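Local coordinates for major pollen allergen Jun a 1 (Juniperus ashei, PDB 1PXZ), which has low pectate lyase activity, cleaving pectate by calcium-dependent elimination, and is the major allergen of mountain cedar pollen, at residues S6-R9 against N13-Q16; F28-M33 against S323-K328. All coordinates share one frame; numbering follows the deposited sequence.

Contact 1: residues S6-R9 against N13-Q16; sequences SCWR and NWDQ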
ATOM      1  N   SER A   6      -8.101  16.476   1.748  1.00 13.60           N
ATOM      2  CA  SER A   6      -8.751  17.729   2.161  1.00 20.79           C
ATOM      3  C   SER A   6      -8.431  18.091   3.611  1.00 14.75           C
ATOM      4  O   SER A   6      -8.411  19.257   3.990  1.00 22.69           O
ATOM      5  CB  SER A   6     -10.275  17.636   1.970  1.00 24.65           C
ATOM      6  OG  SER A   6     -10.785  16.749   2.961  1.00 46.82           O
ATOM      7  N   CYS A   7      -8.164  17.081   4.401  1.00  9.22           N
ATOM      8  CA  CYS A   7      -7.938  17.186   5.840  1.00 14.28           C
ATOM      9  C   CYS A   7      -6.609  17.868   6.116  1.00 23.03           C
ATOM     10  O   CYS A   7      -6.543  18.630   7.081  1.00 16.31           O
ATOM     11  CB  CYS A   7      -8.002  15.786   6.450  1.00 19.00           C
ATOM     12  SG  CYS A   7      -7.514  15.598   8.179  1.00 27.99           S
ATOM     13  N   TRP A   8      -5.553  17.661   5.328  1.00 14.07           N
ATOM     14  CA  TRP A   8      -4.284  18.315   5.667  1.00 14.40           C
ATOM     15  C   TRP A   8      -3.824  19.297   4.611  1.00 13.93           C
ATOM     16  O   TRP A   8      -2.818  20.012   4.739  1.00 11.60           O
ATOM     17  CB  TRP A   8      -3.200  17.258   5.907  1.00 13.47           C
ATOM     18  CG  TRP A   8      -2.852  16.433   4.718  1.00  9.24           C
ATOM     19  CD1 TRP A   8      -3.507  15.264   4.390  1.00 17.15           C
ATOM     20  CD2 TRP A   8      -1.851  16.627   3.719  1.00  9.79           C
ATOM     21  NE1 TRP A   8      -2.965  14.734   3.246  1.00 15.18           N
ATOM     22  CE2 TRP A   8      -1.947  15.549   2.814  1.00 15.66           C
ATOM     23  CE3 TRP A   8      -0.878  17.600   3.490  1.00 14.11           C
ATOM     24  CZ2 TRP A   8      -1.104  15.431   1.710  1.00 15.35           C
ATOM     25  CZ3 TRP A   8      -0.035  17.493   2.392  1.00 12.14           C
ATOM     26  CH2 TRP A   8      -0.163  16.404   1.517  1.00 21.10           C
ATOM     27  N   ARG A   9      -4.552  19.393   3.502  1.00 13.84           N
ATOM     28  CA  ARG A   9      -4.210  20.411   2.512  1.00 18.37           C
ATOM     29  C   ARG A   9      -5.195  21.565   2.444  1.00 20.32           C
ATOM     30  O   ARG A   9      -4.995  22.489   1.656  1.00 35.84           O
ATOM     31  CB  ARG A   9      -4.112  19.753   1.122  1.00 19.44           C
ATOM     32  CG  ARG A   9      -3.337  18.443   1.171  1.00 18.04           C
ATOM     33  CD  ARG A   9      -2.983  17.921  -0.211  1.00 21.97           C
ATOM     34  NE  ARG A   9      -1.913  18.693  -0.842  1.00 36.13           N
ATOM     35  CZ  ARG A   9      -1.281  18.292  -1.944  1.00 43.92           C
ATOM     36  NH1 ARG A   9      -1.610  17.145  -2.533  1.00 39.56           N
ATOM     37  NH2 ARG A   9      -0.321  19.061  -2.441  1.00 31.49           N
ATOM     38  N   ASN A  13      -0.449  24.544   5.824  1.00 15.16           N
ATOM     39  CA  ASN A  13       0.734  24.425   4.987  1.00 13.83           C
ATOM     40  C   ASN A  13       1.565  23.243   5.496  1.00 14.52           C
ATOM     41  O   ASN A  13       2.152  23.400   6.572  1.00 15.00           O
ATOM     42  CB  ASN A  13       1.622  25.657   5.029  1.00 13.94           C
ATOM     43  CG  ASN A  13       0.979  26.940   4.561  1.00 34.73           C
ATOM     44  OD1 ASN A  13      -0.245  27.046   4.412  1.00 24.42           O
ATOM     45  ND2 ASN A  13       1.819  27.955   4.340  1.00 40.79           N
ATOM     46  N   TRP A  14       1.626  22.124   4.787  1.00 10.62           N
ATOM     47  CA  TRP A  14       2.315  20.972   5.372  1.00  9.66           C
ATOM     48  C   TRP A  14       3.760  21.268   5.749  1.00  8.93           C
ATOM     49  O   TRP A  14       4.286  20.651   6.672  1.00 15.32           O
ATOM     50  CB  TRP A  14       2.294  19.771   4.408  1.00 13.64           C
ATOM     51  CG  TRP A  14       2.944  20.017   3.076  1.00 13.77           C
ATOM     52  CD1 TRP A  14       2.325  20.377   1.909  1.00 12.70           C
ATOM     53  CD2 TRP A  14       4.346  19.919   2.769  1.00 14.61           C
ATOM     54  NE1 TRP A  14       3.258  20.507   0.899  1.00 17.02           N
ATOM     55  CE2 TRP A  14       4.499  20.232   1.409  1.00 11.53           C
ATOM     56  CE3 TRP A  14       5.484  19.591   3.506  1.00 12.80           C
ATOM     57  CZ2 TRP A  14       5.749  20.231   0.784  1.00 13.79           C
ATOM     58  CZ3 TRP A  14       6.728  19.589   2.916  1.00 11.95           C
ATOM     59  CH2 TRP A  14       6.828  19.914   1.552  1.00 13.63           C
ATOM     60  N   ASP A  15       4.426  22.156   5.020  1.00 11.97           N
ATOM     61  CA  ASP A  15       5.881  22.320   5.279  1.00 10.97           C
ATOM     62  C   ASP A  15       6.068  22.807   6.707  1.00 14.85           C
ATOM     63  O   ASP A  15       7.056  22.449   7.346  1.00 20.55           O
ATOM     64  CB  ASP A  15       6.524  23.235   4.266  1.00 16.14           C
ATOM     65  CG  ASP A  15       6.070  24.672   4.178  1.00 32.04           C
ATOM     66  OD1 ASP A  15       5.108  25.116   4.838  1.00 29.80           O
ATOM     67  OD2 ASP A  15       6.695  25.445   3.403  1.00 41.00           O
ATOM     68  N   GLN A  16       5.107  23.604   7.178  1.00  8.03           N
ATOM     69  CA  GLN A  16       5.310  24.135   8.541  1.00 13.85           C
ATOM     70  C   GLN A  16       4.535  23.311   9.558  1.00 15.82           C
ATOM     71  O   GLN A  16       4.652  23.543  10.764  1.00 17.58           O
ATOM     72  CB  GLN A  16       4.949  25.626   8.587  1.00 14.94           C
ATOM     73  CG  GLN A  16       3.469  25.889   8.441  1.00 10.24           C
ATOM     74  CD  GLN A  16       3.156  27.331   8.094  1.00 11.24           C
ATOM     75  OE1 GLN A  16       4.034  28.180   7.940  1.00 13.52           O
ATOM     76  NE2 GLN A  16       1.856  27.615   7.978  1.00  8.84           N
TER
HETATM   77  O   HOH W   1      -0.819  21.532   3.095  1.00 17.76           O

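Contact 2: residues F28-M33 against S323-K328; sequences FGSSTM and SNEAFK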
ATOM      1  N   PHE A  28      -9.463   1.400   7.305  1.00  6.20           N
ATOM      2  CA  PHE A  28      -9.028   0.534   8.374  1.00 10.34           C
ATOM      3  C   PHE A  28      -7.689   0.947   8.974  1.00 15.34           C
ATOM      4  O   PHE A  28      -7.406   0.555  10.108  1.00 10.10           O
ATOM      5  CB  PHE A  28      -8.957  -0.908   7.865  1.00 11.99           C
ATOM      6  CG  PHE A  28     -10.329  -1.521   7.580  1.00  8.61           C
ATOM      7  CD1 PHE A  28     -11.271  -1.599   8.581  1.00  9.82           C
ATOM      8  CD2 PHE A  28     -10.621  -1.986   6.314  1.00 12.11           C
ATOM      9  CE1 PHE A  28     -12.528  -2.141   8.344  1.00 10.21           C
ATOM     10  CE2 PHE A  28     -11.878  -2.533   6.070  1.00 12.57           C
ATOM     11  CZ  PHE A  28     -12.810  -2.608   7.073  1.00  7.42           C
ATOM     12  N   GLY A  29      -6.864   1.715   8.250  1.00  9.81           N
ATOM     13  CA  GLY A  29      -5.624   2.128   8.917  1.00  9.37           C
ATOM     14  C   GLY A  29      -5.773   3.488   9.562  1.00 10.67           C
ATOM     15  O   GLY A  29      -4.771   4.185   9.790  1.00  9.44           O
ATOM     16  N   SER A  30      -6.996   3.920   9.891  1.00  7.33           N
ATOM     17  CA  SER A  30      -7.164   5.278  10.390  1.00  8.83           C
ATOM     18  C   SER A  30      -6.501   5.540  11.743  1.00 11.73           C
ATOM     19  O   SER A  30      -6.279   6.722  12.053  1.00 14.67           O
ATOM     20  CB  SER A  30      -8.661   5.651  10.547  1.00  9.83           C
ATOM     21  OG  SER A  30      -9.147   4.923  11.670  1.00 14.75           O
ATOM     22  N   SER A  31      -6.185   4.530  12.531  1.00 11.49           N
ATOM     23  CA  SER A  31      -5.560   4.683  13.842  1.00 17.16           C
ATOM     24  C   SER A  31      -4.045   4.823  13.742  1.00 19.65           C
ATOM     25  O   SER A  31      -3.388   5.033  14.767  1.00 14.82           O
ATOM     26  CB  SER A  31      -5.839   3.469  14.756  1.00 13.65           C
ATOM     27  OG  SER A  31      -7.217   3.489  15.109  1.00 26.74           O
ATOM     28  N   THR A  32      -3.524   4.688  12.526  1.00 10.86           N
ATOM     29  CA  THR A  32      -2.069   4.784  12.350  1.00  6.35           C
ATOM     30  C   THR A  32      -1.531   6.116  12.842  1.00 13.02           C
ATOM     31  O   THR A  32      -1.979   7.172  12.399  1.00 14.22           O
ATOM     32  CB  THR A  32      -1.714   4.599  10.858  1.00  7.14           C
ATOM     33  OG1 THR A  32      -2.230   3.335  10.413  1.00  9.92           O
ATOM     34  CG2 THR A  32      -0.215   4.522  10.689  1.00  7.58           C
ATOM     35  N   MET A  33      -0.573   6.114  13.761  1.00 14.80           N
ATOM     36  CA  MET A  33      -0.006   7.391  14.221  1.00 15.62           C
ATOM     37  C   MET A  33       1.330   7.683  13.557  1.00 10.84           C
ATOM     38  O   MET A  33       1.807   8.816  13.519  1.00  8.82           O
ATOM     39  CB  MET A  33       0.288   7.335  15.708  1.00 15.85           C
ATOM     40  CG  MET A  33      -0.850   7.126  16.686  1.00 34.23           C
ATOM     41  SD  MET A  33      -0.102   6.811  18.320  1.00 62.75           S
ATOM     42  CE  MET A  33       0.721   8.400  18.550  1.00 43.49           C
ATOM     43  N   SER A 323     -16.880   5.032  13.536  1.00 12.10           N
ATOM     44  CA  SER A 323     -16.885   6.462  13.303  1.00 12.57           C
ATOM     45  C   SER A 323     -15.472   7.008  13.081  1.00 14.44           C
ATOM     46  O   SER A 323     -15.318   8.072  12.481  1.00 15.51           O
ATOM     47  CB  SER A 323     -17.504   7.220  14.496  1.00 18.92           C
ATOM     48  OG  SER A 323     -18.886   6.969  14.638  1.00 14.59           O
ATOM     49  N   ASN A 324     -14.478   6.284  13.591  1.00 11.64           N
ATOM     50  CA  ASN A 324     -13.108   6.796  13.405  1.00 11.64           C
ATOM     51  C   ASN A 324     -12.555   6.439  12.027  1.00 15.38           C
ATOM     52  O   ASN A 324     -11.514   6.982  11.637  1.00 14.93           O
ATOM     53  CB  ASN A 324     -12.185   6.256  14.492  1.00 14.80           C
ATOM     54  CG  ASN A 324     -12.516   6.778  15.893  1.00 12.96           C
ATOM     55  OD1 ASN A 324     -12.591   5.948  16.786  1.00 24.34           O
ATOM     56  ND2 ASN A 324     -12.672   8.081  16.021  1.00 19.95           N
ATOM     57  N   GLU A 325     -13.222   5.562  11.288  1.00 14.47           N
ATOM     58  CA  GLU A 325     -12.742   5.004  10.030  1.00  8.38           C
ATOM     59  C   GLU A 325     -13.533   5.460   8.806  1.00 14.99           C
ATOM     60  O   GLU A 325     -12.968   5.509   7.709  1.00 13.22           O
ATOM     61  CB  GLU A 325     -12.791   3.467  10.054  1.00 10.46           C
ATOM     62  CG  GLU A 325     -11.905   2.776  11.070  1.00  9.14           C
ATOM     63  CD  GLU A 325     -12.326   1.371  11.418  1.00 17.22           C
ATOM     64  OE1 GLU A 325     -13.501   0.949  11.245  1.00 14.82           O
ATOM     65  OE2 GLU A 325     -11.445   0.618  11.903  1.00 24.78           O
ATOM     66  N   ALA A 326     -14.821   5.744   8.975  1.00 10.34           N
ATOM     67  CA  ALA A 326     -15.747   5.945   7.875  1.00 12.62           C
ATOM     68  C   ALA A 326     -15.361   7.142   7.031  1.00 13.76           C
ATOM     69  O   ALA A 326     -14.852   8.133   7.556  1.00 17.05           O
ATOM     70  CB  ALA A 326     -17.175   6.158   8.413  1.00  9.00           C
ATOM     71  N   PHE A 327     -15.621   7.071   5.721  1.00 10.16           N
ATOM     72  CA  PHE A 327     -15.422   8.235   4.886  1.00  9.59           C
ATOM     73  C   PHE A 327     -16.328   8.162   3.659  1.00 12.58           C
ATOM     74  O   PHE A 327     -16.793   7.081   3.292  1.00 12.74           O
ATOM     75  CB  PHE A 327     -13.966   8.302   4.429  1.00 10.11           C
ATOM     76  CG  PHE A 327     -13.543   7.107   3.586  1.00  8.51           C
ATOM     77  CD1 PHE A 327     -13.225   5.904   4.184  1.00 10.73           C
ATOM     78  CD2 PHE A 327     -13.473   7.223   2.211  1.00  8.44           C
ATOM     79  CE1 PHE A 327     -12.820   4.814   3.427  1.00 13.84           C
ATOM     80  CE2 PHE A 327     -13.056   6.145   1.437  1.00  7.29           C
ATOM     81  CZ  PHE A 327     -12.719   4.952   2.054  1.00 11.79           C
ATOM     82  N   LYS A 328     -16.552   9.297   3.031  1.00 12.66           N
ATOM     83  CA  LYS A 328     -17.472   9.310   1.893  1.00 14.01           C
ATOM     84  C   LYS A 328     -16.858   8.733   0.630  1.00 12.11           C
ATOM     85  O   LYS A 328     -15.749   9.095   0.252  1.00 13.15           O
ATOM     86  CB  LYS A 328     -17.893  10.760   1.601  1.00 19.17           C
ATOM     87  CG  LYS A 328     -19.046  10.841   0.606  1.00 32.44           C
ATOM     88  CD  LYS A 328     -19.556  12.268   0.483  1.00 51.57           C
ATOM     89  CE  LYS A 328     -20.312  12.721   1.723  1.00 57.82           C
ATOM     90  NZ  LYS A 328     -19.778  13.995   2.285  1.00 53.94           N
TER
HETATM   91  O   HOH W   2      -8.990  -0.154  12.285  1.00 35.34           O
HETATM   92  O   HOH W   3      -9.252   2.888  13.079  1.00 29.98           O

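Contact 1: residues S6-R9 against N13-Q16
W8 and W14 pack together where the N-terminal extension of this parallel beta-helix protein turns back on itself outside the core. W8 belongs to the short helix 5-9; W14 follows a three-residue connection. Their side chains run side by side and point the same way, illustrating how two indoles can meet without forming a recognised stack.

W14 is instructive when followed outward. Its CB already rests on the rim of the other indole, 3.8 Å from W8 CZ3 and only slightly farther from W8 CE3. A chi1 of 60° puts CG between the backbone N and the carbonyl carbon, and the turn about CB-CG (chi2 -96°) then leaves the five-membered side toward W8. W14 CG keeps contact with W8 CZ3, and W14 CD1 then reaches the same carbon at 3.8 Å, arriving at the edge of the W8 ring near its plane. Beyond CD1 the indole leaves W8 behind; R95 touches W14 and also makes a cation-pi interaction with W8, so one arginine serves both tryptophans. The six-membered ring of W8 and the five-membered ring of W14 have planes 73° apart, an oblique meeting with centroids separated by 5.8 Å.

The backbones meet through a water, which donates to W8 O at 3.0 Å and accepts a weak bond from W14 N. Within 13-16, a bond from Q16 N to N13 O, 3.0 Å long, closes the turn that presents W14. Helix 5-9 is tied down separately by the C7-C24 disulfide, and L21 and C24 add further packing against W8. One face of the W8 indole is taken by its own neighbour in sequence: R9 CG lies over the centre of the ring, 3.3 Å above its plane.

Contact 2: residues F28-M33 against S323-K328
A polar, partly water-mediated contact joins S30, in the loop before strand 39-43, to N324 and E325, in the loop after strand 302-304, so that chain segments from near both termini meet on the outside of the beta-helix coils. S30 makes the closest direct approach. Its OG lies between the backbone N and the carbonyl carbon (chi1 72°), and from there S30 OG can donate to N324 O at 3.1 Å, although its one proton has another acceptor within reach. The same hydroxyl oxygen, S30 OG, lies 3.5 Å from E325 CG, where the glutamate chain passes alongside.

Farther out, the carboxylate crosses the side chain of F28. E325 OE2 comes to the edge of the phenyl ring, 4.0 Å from F28 CD1, with the ring and carboxylate planes 83° apart. One water donates to both F28 O, at 2.8 Å, and E325 OE2, at 2.6 Å; a second joins S30 OG and S31 OG and gives E325 OE2 a weak bond. The other oxygen, E325 OE1, accepts from N322 N, so both ends of the carboxylate are engaged.

Beneath these loops lies the parallel beta-helix. F28 N bonds to T216 OG1 of strand 214-218, and G29 N to T186 OG1 of strand 185-195, pinning the N-terminal loop across successive coils. E325 is also joined to G27 by backbone hydrogen bonding, and the F28 ring meets that of Y321. From G29 onward the chain makes a type I beta turn to T32, with T32 N bonded to G29 O at 3.0 Å. T32 OG1 reaches that oxygen, G29 O, at 2.8 Å with a C=O...donor angle of 128°, and both donors approach from the same face of the carbonyl plane.

In the fold
From the N terminus, the chain first passes through helix 5-9 and soon turns back, where contact 1 closes a local loop. The span of the disulfide from C7 to C24 encloses residues 13-16 and ends just before residues 28-33. These open contact 2, whose partner follows only after 289 intervening residues containing most of the beta-helix. The two contacts are therefore in series, neither nested nor crossed, and their nearest atoms remain about 9 Å apart. Together they represent two scales of organisation: residues 6-9 and 13-16 fold a terminal extension locally, whereas residues 28-33 and 323-328 join the loops leading into and out of the coils.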